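Local coordinates for macrodomain protein (Streptomyces coelicolor, PDB 5E3B) that probably removes ADP-ribose from ADP-ribosylated thymidine in DNA by hydrolysis, and its disruption increases antibiotic production in the bacterium, at residues A[41-46]-A[140-145]; A[86-91]-A[98-103]; A[128-133]-A[166-171]. All coordinates share one frame; numbering follows the deposited sequence. Where two conformers were deposited one is given.

Interaction 1 of 3, residues A[41-46]-A[140-145]; sequences MIAHVC and VHLPRI
Two neighbouring parallel strands in the middle of the mixed macrodomain sheet meet here, Met41 beside Val140 and Ile42 beside His141, with 34° between their directions. His141 is held through both its backbone N and its backbone O: the N donates to Met41 O at 2.9 Å, and the O accepts from Ala43 N at 2.9 Å. Val140 CA and Ile42 CA add CA-H...O contacts to the same two oxygens. The methyl of Ala43 lies beside Leu142 and Val140, CB being 4.0 Å from Leu142 CD2 and 4.3 Å from Val140 CG1. The pairing then breaks: Ala43 O faces Pro143 CD at 3.4 Å, where a proline offers no N-H. Beyond this point strand 139-143 ends and the chains part, and what still touches is apolar, Val45 CG2 against Ile145 CD1 at 4.3 Å. The imidazole of His141 is held by Tyr175 and Ser139, that of His44 by Asn101. Regular pairing is thus confined to one end of the contact, and the buried Ala43 O is left without a hydrogen-bond partner in the model, consistent with a proline standing opposite it.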
loop_
_atom_site.group_PDB
_atom_site.type_symbol
_atom_site.label_atom_id
_atom_site.label_comp_id
_atom_site.label_asym_id
_atom_site.label_seq_id
_atom_site.Cartn_x
_atom_site.Cartn_y
_atom_site.Cartn_z
ATOM N N MET A 41 1.025 -7.167 6.163
ATOM C CA MET A 41 0.780 -6.678 4.822
ATOM C C MET A 41 1.217 -5.250 4.779
ATOM O O MET A 41 0.733 -4.431 5.532
ATOM C CB MET A 41 -0.660 -6.800 4.409
ATOM C CG MET A 41 -0.867 -6.372 3.012
ATOM S SD MET A 41 -2.581 -6.458 2.533
ATOM C CE MET A 41 -2.890 -8.182 2.490
ATOM N N ILE A 42 2.139 -4.986 3.848
ATOM C CA ILE A 42 2.708 -3.647 3.653
ATOM C C ILE A 42 2.029 -3.027 2.448
ATOM O O ILE A 42 2.202 -3.520 1.348
ATOM C CB ILE A 42 4.197 -3.764 3.462
ATOM C CG1 ILE A 42 4.849 -4.481 4.661
ATOM C CG2 ILE A 42 4.822 -2.441 3.175
ATOM C CD1 ILE A 42 6.130 -5.081 4.259
ATOM N N ALA A 43 1.267 -1.948 2.633
ATOM C CA ALA A 43 0.464 -1.377 1.575
ATOM C C ALA A 43 0.975 -0.013 1.250
ATOM O O ALA A 43 1.287 0.787 2.173
ATOM C CB ALA A 43 -0.992 -1.230 2.036
ATOM N N HIS A 44 1.096 0.272 -0.049
ATOM C CA HIS A 44 1.636 1.542 -0.479
ATOM C C HIS A 44 1.033 1.956 -1.805
ATOM O O HIS A 44 0.523 1.157 -2.582
ATOM C CB HIS A 44 3.172 1.464 -0.483
ATOM C CG HIS A 44 3.697 0.567 -1.580
ATOM N ND1 HIS A 44 4.465 1.020 -2.629
ATOM C CD2 HIS A 44 3.499 -0.754 -1.813
ATOM C CE1 HIS A 44 4.713 0.045 -3.471
ATOM N NE2 HIS A 44 4.127 -1.040 -3.022
ATOM N N VAL A 45 1.137 3.259 -2.070
ATOM C CA VAL A 45 0.551 3.867 -3.234
ATOM C C VAL A 45 1.461 3.878 -4.477
ATOM O O VAL A 45 2.504 4.546 -4.453
ATOM C CB VAL A 45 0.045 5.299 -2.990
ATOM C CG1 VAL A 45 -0.617 5.794 -4.224
ATOM C CG2 VAL A 45 -0.973 5.247 -1.852
ATOM N N CYS A 46 1.023 3.250 -5.539
ATOM C CA CYS A 46 1.716 3.306 -6.831
ATOM C C CYS A 46 0.944 4.148 -7.809
ATOM O O CYS A 46 -0.277 4.377 -7.674
ATOM C CB CYS A 46 1.862 1.877 -7.349
ATOM S SG CYS A 46 2.810 0.747 -6.296
ATOM N N VAL A 140 -1.765 -4.369 8.962
ATOM C CA VAL A 140 -1.421 -3.564 7.787
ATOM C C VAL A 140 -0.423 -2.469 8.191
ATOM O O VAL A 140 -0.542 -1.924 9.299
ATOM C CB VAL A 140 -2.673 -3.016 7.111
ATOM C CG1 VAL A 140 -2.310 -2.067 6.029
ATOM C CG2 VAL A 140 -3.498 -4.199 6.568
ATOM N N HIS A 141 0.570 -2.234 7.344
ATOM C CA HIS A 141 1.760 -1.391 7.611
ATOM C C HIS A 141 1.934 -0.497 6.429
ATOM O O HIS A 141 2.090 -0.952 5.266
ATOM C CB HIS A 141 2.951 -2.333 7.838
ATOM C CG HIS A 141 2.726 -3.235 8.998
ATOM N ND1 HIS A 141 3.040 -2.878 10.295
ATOM C CD2 HIS A 141 2.097 -4.427 9.090
ATOM C CE1 HIS A 141 2.700 -3.836 11.113
ATOM N NE2 HIS A 141 2.072 -4.773 10.423
ATOM N N LEU A 142 1.814 0.846 6.671
ATOM C CA LEU A 142 1.814 1.788 5.612
ATOM C C LEU A 142 2.807 2.926 5.867
ATOM O O LEU A 142 2.920 3.396 6.978
ATOM C CB LEU A 142 0.446 2.443 5.357
ATOM C CG LEU A 142 -0.834 1.614 5.084
ATOM C CD1 LEU A 142 -1.545 1.529 6.361
ATOM C CD2 LEU A 142 -1.664 2.192 3.945
ATOM N N PRO A 143 3.508 3.334 4.838
ATOM C CA PRO A 143 4.280 4.539 5.031
ATOM C C PRO A 143 3.355 5.738 4.941
ATOM O O PRO A 143 2.385 5.778 4.249
ATOM C CB PRO A 143 5.170 4.543 3.822
ATOM C CG PRO A 143 4.380 3.850 2.754
ATOM C CD PRO A 143 3.661 2.807 3.464
ATOM N N ARG A 144 3.790 6.728 5.714
ATOM C CA ARG A 144 3.115 7.946 5.817
ATOM C C ARG A 144 3.521 8.623 4.597
ATOM O O ARG A 144 4.734 8.557 4.157
ATOM C CB ARG A 144 3.629 8.676 7.111
ATOM C CG ARG A 144 3.108 10.033 7.254
ATOM C CD ARG A 144 3.905 10.719 8.351
ATOM N NE ARG A 144 3.420 10.303 9.645
ATOM C CZ ARG A 144 2.325 10.767 10.234
ATOM N NH1 ARG A 144 1.998 10.263 11.407
ATOM N NH2 ARG A 144 1.540 11.702 9.685
ATOM N N ILE A 145 2.496 9.104 3.931
ATOM C CA ILE A 145 2.634 10.134 2.959
ATOM C C ILE A 145 1.908 11.441 3.457
ATOM O O ILE A 145 2.483 12.500 3.219
ATOM C CB ILE A 145 2.159 9.606 1.570
ATOM C CG1 ILE A 145 0.749 9.026 1.578
ATOM C CG2 ILE A 145 3.164 8.507 1.133
ATOM C CD1 ILE A 145 0.087 8.812 0.224
#

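Interaction 2 of 3, residues A[86-91]-A[98-103]; sequences GAVQFV and WVANMI
Trp98, near the start of the returning strand, lays the CD1 corner of its indole beside Val91, 3.6 Å from Val91 C, and near Phe90 CB. Its NE1 donates to a water lying in the ring plane at the indole edge, and that water in turn donates to Phe90 O, so side chain and backbone are bridged across the strands. Val99 pairs with Val91 through two backbone bonds, Val91 N to Val99 O at 2.8 Å and Val99 N to Val91 O. Ala100, in a non-hydrogen-bonded pair with Phe90, sets its CB 3.8 Å from Phe90 CE1, while Val88 CG1 lies over one face of that ring, toward its rim.

The segments belong to a beta hairpin, strands 88-94 and 97-105, whose first strand is an outermost strand of the macrodomain sheet. At Asn101 two backbone bonds to Gln89 are joined by a third between the side chains: ND2 donates to Gln89 OE1 at 3.0 Å, close to the Asn101 amide plane, though the two amide planes stand 67° apart. Gln89 reaches that far because CG is anti to its backbone N (chi1 165°) and the chain runs on extended. Asn101 OD1 takes His44 NE2, ND2 also serves Pro67 O, and Gln89 NE2 binds Ala70 O. Met102 runs alongside Val88, CG 4.0 Å from Val88 CG2, on the face covered by helix 119-136. Ile103 N gives a nearly straight bond to Ala87 O, 2.9 Å and 176° at the hydrogen, and Ile103 O receives Gly86 N at 2.8 Å.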
loop_
_atom_site.group_PDB
_atom_site.type_symbol
_atom_site.label_atom_id
_atom_site.label_comp_id
_atom_site.label_asym_id
_atom_site.label_seq_id
_atom_site.Cartn_x
_atom_site.Cartn_y
_atom_site.Cartn_z
ATOM N N GLY A 86 -7.474 2.193 -8.512
ATOM C CA GLY A 86 -8.223 1.425 -7.469
ATOM C C GLY A 86 -7.920 -0.071 -7.341
ATOM O O GLY A 86 -8.246 -0.680 -6.338
ATOM N N ALA A 87 -7.195 -0.659 -8.292
ATOM C CA ALA A 87 -6.809 -2.051 -8.225
ATOM C C ALA A 87 -5.581 -2.210 -7.320
ATOM O O ALA A 87 -4.850 -1.266 -7.065
ATOM C CB ALA A 87 -6.537 -2.654 -9.582
ATOM N N VAL A 88 -5.467 -3.425 -6.812
ATOM C CA VAL A 88 -4.409 -3.773 -5.892
ATOM C C VAL A 88 -3.866 -5.140 -6.265
ATOM O O VAL A 88 -4.619 -6.068 -6.565
ATOM C CB VAL A 88 -4.873 -3.804 -4.450
ATOM C CG1 VAL A 88 -3.668 -4.097 -3.538
ATOM C CG2 VAL A 88 -5.513 -2.535 -4.061
ATOM N N GLN A 89 -2.520 -5.281 -6.221
ATOM C CA GLN A 89 -1.810 -6.536 -6.508
ATOM C C GLN A 89 -1.123 -6.933 -5.241
ATOM O O GLN A 89 -0.475 -6.073 -4.627
ATOM C CB GLN A 89 -0.779 -6.275 -7.588
ATOM C CG GLN A 89 0.290 -7.293 -7.805
ATOM C CD GLN A 89 1.271 -6.928 -8.859
ATOM O OE1 GLN A 89 1.993 -5.928 -8.755
ATOM N NE2 GLN A 89 1.292 -7.700 -9.914
ATOM N N PHE A 90 -1.260 -8.180 -4.791
ATOM C CA PHE A 90 -0.714 -8.639 -3.539
ATOM C C PHE A 90 0.460 -9.579 -3.929
ATOM O O PHE A 90 0.306 -10.516 -4.736
ATOM C CB PHE A 90 -1.748 -9.401 -2.661
ATOM C CG PHE A 90 -2.922 -8.533 -2.336
ATOM C CD1 PHE A 90 -2.878 -7.640 -1.275
ATOM C CD2 PHE A 90 -4.064 -8.605 -3.075
ATOM C CE1 PHE A 90 -3.918 -6.777 -1.032
ATOM C CE2 PHE A 90 -5.168 -7.790 -2.785
ATOM C CZ PHE A 90 -5.097 -6.929 -1.708
ATOM N N VAL A 91 1.633 -9.308 -3.368
ATOM C CA VAL A 91 2.843 -9.953 -3.724
ATOM C C VAL A 91 3.509 -10.554 -2.481
ATOM O O VAL A 91 3.882 -9.830 -1.555
ATOM C CB VAL A 91 3.906 -8.983 -4.399
ATOM C CG1 VAL A 91 5.142 -9.769 -4.815
ATOM C CG2 VAL A 91 3.273 -8.240 -5.578
ATOM N N TRP A 98 3.345 -9.908 2.913
ATOM C CA TRP A 98 2.860 -9.557 1.623
ATOM C C TRP A 98 3.055 -8.037 1.441
ATOM O O TRP A 98 3.021 -7.306 2.394
ATOM C CB TRP A 98 1.368 -9.816 1.486
ATOM C CG TRP A 98 0.994 -11.211 0.943
ATOM C CD1 TRP A 98 0.708 -11.521 -0.354
ATOM C CD2 TRP A 98 0.945 -12.399 1.637
ATOM N NE1 TRP A 98 0.460 -12.829 -0.521
ATOM C CE2 TRP A 98 0.589 -13.401 0.714
ATOM C CE3 TRP A 98 1.134 -12.722 2.965
ATOM C CZ2 TRP A 98 0.428 -14.755 1.060
ATOM C CZ3 TRP A 98 1.016 -14.007 3.317
ATOM C CH2 TRP A 98 0.664 -15.045 2.351
ATOM N N VAL A 99 3.330 -7.663 0.225
ATOM C CA VAL A 99 3.267 -6.240 -0.243
ATOM C C VAL A 99 2.045 -6.044 -1.113
ATOM O O VAL A 99 1.826 -6.793 -2.098
ATOM C CB VAL A 99 4.560 -5.858 -0.968
ATOM C CG1 VAL A 99 4.498 -4.458 -1.505
ATOM C CG2 VAL A 99 5.731 -6.025 0.001
ATOM N N ALA A 100 1.283 -4.967 -0.840
ATOM C CA ALA A 100 0.114 -4.629 -1.601
ATOM C C ALA A 100 0.446 -3.385 -2.403
ATOM O O ALA A 100 0.614 -2.283 -1.861
ATOM C CB ALA A 100 -1.108 -4.304 -0.666
ATOM N N ASN A 101 0.628 -3.573 -3.702
ATOM C CA ASN A 101 0.853 -2.493 -4.610
ATOM C C ASN A 101 -0.525 -1.917 -5.050
ATOM O O ASN A 101 -1.276 -2.558 -5.794
ATOM C CB ASN A 101 1.583 -2.948 -5.872
ATOM C CG ASN A 101 2.993 -3.503 -5.669
ATOM O OD1 ASN A 101 3.728 -3.189 -4.751
ATOM N ND2 ASN A 101 3.342 -4.425 -6.584
ATOM N N MET A 102 -0.869 -0.768 -4.491
ATOM C CA MET A 102 -2.184 -0.118 -4.677
ATOM C C MET A 102 -2.056 0.912 -5.808
ATOM O O MET A 102 -1.247 1.819 -5.678
ATOM C CB MET A 102 -2.645 0.622 -3.461
ATOM C CG MET A 102 -2.786 -0.266 -2.233
ATOM S SD MET A 102 -3.545 0.569 -0.787
ATOM C CE MET A 102 -2.260 1.657 -0.360
ATOM N N ILE A 103 -2.905 0.835 -6.806
ATOM C CA ILE A 103 -2.842 1.863 -7.873
ATOM C C ILE A 103 -3.705 3.020 -7.422
ATOM O O ILE A 103 -4.961 3.000 -7.622
ATOM C CB ILE A 103 -3.281 1.278 -9.236
ATOM C CG1 ILE A 103 -2.503 0.023 -9.647
ATOM C CG2 ILE A 103 -3.113 2.392 -10.276
ATOM C CD1 ILE A 103 -0.985 0.134 -9.566
HETATM O O HOH W 1 -0.064 -13.432 -3.364
#

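Interaction 3 of 3, residues A[128-133]-A[166-171]; sequences RVADRA and TRRGIP
Asp131 and Arg168 meet in a salt bridge in which one carboxylate oxygen takes both terminal nitrogens. Asp131 OD1 accepts from Arg168 NH1 at 2.8 Å and from Arg168 NH2 at 3.1 Å. NH1 comes nearly along the C-O axis, whereas NH2 uses the anti lone pair, the one away from OD2. The oxygen lies almost exactly in the guanidinium plane, yet the carboxylate plane is turned 47° from it, so this is an end-on grip on one atom rather than the flat, two-oxygen pairing. The CB of Asp131 points away from the loop, and it is the carboxylate that swings back to the arginine. From the other side Arg168 gets there by a bend: its chain is extended at chi2 and folds at chi3 (66°), which brings the guanidinium down beside the helix. Sharing one oxygen would be expected to concentrate negative charge on OD1.

These residues join helix 119-136, which packs on one face of the macrodomain sheet, to the turn that leads from helix 154-166 into strand 172-176. A type I turn from Thr166 to Gly169, closed by Gly169 N to Thr166 O, carries Arg168; Ile170 follows it, and both point toward the helix.

The van der Waals contacts lie next to the charged pair. Ala130 CB sits over one face of the Arg168 guanidinium, 3.8 Å from NH1. With CG1 beside the backbone N (chi1 -63°) and its chain extended to CD1, Ile170 puts that methyl on the helix surface, 3.5 Å from Ala130 O. Its apolar partners are Ala130 CB at 3.6 Å and Ala133 CB at 4.2 Å from Ile170 CD1. Leu165 touches both Ala130 and Ile170, while Val140 of strand 139-143 packs against Ala133 and Ile170.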
loop_
_atom_site.group_PDB
_atom_site.type_symbol
_atom_site.label_atom_id
_atom_site.label_comp_id
_atom_site.label_asym_id
_atom_site.label_seq_id
_atom_site.Cartn_x
_atom_site.Cartn_y
_atom_site.Cartn_z
ATOM N N ARG A 128 -9.993 -2.938 -0.820
ATOM C CA ARG A 128 -9.474 -4.211 -1.264
ATOM C C ARG A 128 -8.354 -4.805 -0.405
ATOM O O ARG A 128 -8.285 -6.029 -0.209
ATOM C CB ARG A 128 -9.028 -4.121 -2.712
ATOM C CG ARG A 128 -10.200 -3.832 -3.585
ATOM C CD ARG A 128 -9.884 -3.790 -5.056
ATOM N NE ARG A 128 -11.120 -3.478 -5.792
ATOM C CZ ARG A 128 -11.202 -3.366 -7.127
ATOM N NH1 ARG A 128 -10.134 -3.618 -7.888
ATOM N NH2 ARG A 128 -12.374 -3.010 -7.709
ATOM N N VAL A 129 -7.461 -3.948 0.088
ATOM C CA VAL A 129 -6.479 -4.345 1.079
ATOM C C VAL A 129 -7.162 -4.908 2.305
ATOM O O VAL A 129 -6.741 -5.902 2.853
ATOM C CB VAL A 129 -5.548 -3.148 1.414
ATOM C CG1 VAL A 129 -4.692 -3.416 2.619
ATOM C CG2 VAL A 129 -4.646 -2.835 0.216
ATOM N N ALA A 130 -8.195 -4.187 2.785
ATOM C CA ALA A 130 -8.930 -4.626 3.937
ATOM C C ALA A 130 -9.538 -5.999 3.708
ATOM O O ALA A 130 -9.451 -6.828 4.588
ATOM C CB ALA A 130 -9.956 -3.655 4.347
ATOM N N ASP A 131 -10.168 -6.216 2.552
ATOM C CA ASP A 131 -10.745 -7.577 2.272
ATOM C C ASP A 131 -9.682 -8.638 2.434
ATOM O O ASP A 131 -9.872 -9.728 3.000
ATOM C CB ASP A 131 -11.394 -7.634 0.913
ATOM C CG ASP A 131 -12.567 -6.607 0.745
ATOM O OD1 ASP A 131 -13.229 -6.251 1.749
ATOM O OD2 ASP A 131 -12.765 -6.090 -0.379
ATOM N N ARG A 132 -8.519 -8.406 1.800
ATOM C CA ARG A 132 -7.428 -9.435 1.809
ATOM C C ARG A 132 -6.793 -9.598 3.152
ATOM O O ARG A 132 -6.511 -10.713 3.634
ATOM C CB ARG A 132 -6.459 -9.062 0.693
ATOM C CG ARG A 132 -5.322 -10.026 0.362
ATOM C CD ARG A 132 -5.870 -11.294 -0.267
ATOM N NE ARG A 132 -4.722 -12.169 -0.600
ATOM C CZ ARG A 132 -4.611 -13.458 -0.231
ATOM N NH1 ARG A 132 -5.516 -14.088 0.463
ATOM N NH2 ARG A 132 -3.501 -14.113 -0.609
ATOM N N ALA A 133 -6.589 -8.478 3.890
ATOM C CA ALA A 133 -6.032 -8.534 5.226
ATOM C C ALA A 133 -6.977 -9.208 6.159
ATOM O O ALA A 133 -6.515 -10.034 6.982
ATOM C CB ALA A 133 -5.652 -7.109 5.715
ATOM N N THR A 166 -9.311 0.465 9.881
ATOM C CA THR A 166 -9.656 0.473 11.298
ATOM C C THR A 166 -11.094 0.061 11.588
ATOM O O THR A 166 -11.318 -0.795 12.497
ATOM C CB THR A 166 -9.348 1.898 11.895
ATOM O OG1 THR A 166 -7.974 2.135 11.604
ATOM C CG2 THR A 166 -9.549 1.806 13.392
ATOM N N ARG A 167 -12.009 0.534 10.765
ATOM C CA ARG A 167 -13.440 0.268 10.903
ATOM C C ARG A 167 -13.714 -1.237 10.869
ATOM O O ARG A 167 -14.650 -1.727 11.479
ATOM C CB ARG A 167 -14.213 0.942 9.792
ATOM C CG ARG A 167 -15.738 0.935 9.927
ATOM C CD ARG A 167 -16.433 1.508 8.707
ATOM N NE ARG A 167 -16.049 0.771 7.508
ATOM C CZ ARG A 167 -16.584 -0.364 7.088
ATOM N NH1 ARG A 167 -16.061 -0.945 6.035
ATOM N NH2 ARG A 167 -17.588 -0.961 7.741
ATOM N N ARG A 168 -12.895 -1.949 10.158
ATOM C CA ARG A 168 -13.032 -3.409 10.110
ATOM C C ARG A 168 -12.253 -4.181 11.095
ATOM O O ARG A 168 -12.256 -5.420 11.015
ATOM C CB ARG A 168 -12.720 -3.808 8.707
ATOM C CG ARG A 168 -13.968 -3.439 7.958
ATOM C CD ARG A 168 -13.902 -3.839 6.601
ATOM N NE ARG A 168 -13.873 -5.301 6.346
ATOM C CZ ARG A 168 -13.663 -5.682 5.090
ATOM N NH1 ARG A 168 -13.569 -4.764 4.140
ATOM N NH2 ARG A 168 -13.603 -6.929 4.776
ATOM N N GLY A 169 -11.678 -3.532 12.088
ATOM C CA GLY A 169 -10.916 -4.173 13.093
ATOM C C GLY A 169 -9.524 -4.626 12.659
ATOM O O GLY A 169 -8.894 -5.360 13.406
ATOM N N ILE A 170 -9.029 -4.091 11.564
ATOM C CA ILE A 170 -7.703 -4.457 11.070
ATOM C C ILE A 170 -6.665 -3.546 11.757
ATOM O O ILE A 170 -6.730 -2.319 11.628
ATOM C CB ILE A 170 -7.621 -4.359 9.573
ATOM C CG1 ILE A 170 -8.621 -5.370 8.923
ATOM C CG2 ILE A 170 -6.197 -4.573 9.077
ATOM C CD1 ILE A 170 -8.836 -4.984 7.528
ATOM N N PRO A 171 -5.657 -4.146 12.418
ATOM C CA PRO A 171 -4.614 -3.293 13.000
ATOM C C PRO A 171 -3.826 -2.534 11.900
ATOM O O PRO A 171 -3.451 -3.117 10.891
ATOM C CB PRO A 171 -3.678 -4.267 13.683
ATOM C CG PRO A 171 -4.444 -5.599 13.779
ATOM C CD PRO A 171 -5.408 -5.590 12.654
#

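In the fold
Strand 40-47, the second in the chain, gains its neighbour on one side only when strand 139-143 closes the long loop of interaction 1. Within that loop the 88-105 hairpin forms interaction 2, a short local closure, and its second strand lines up beside strand 40-47, with backbone contacts such as Ile42 O to Ala100 N. Helix 119-136 follows, also inside the loop, but its partner lies beyond strand 139-143, so interaction 3 crosses interaction 1 while standing in series with interaction 2. The helix touches both others: Val129 meets Met41 and Met102, and Ala133 meets Val140. Sheet centre, edge hairpin, covering helix and the 166-171 loop before strand 172-176 are thereby tied together.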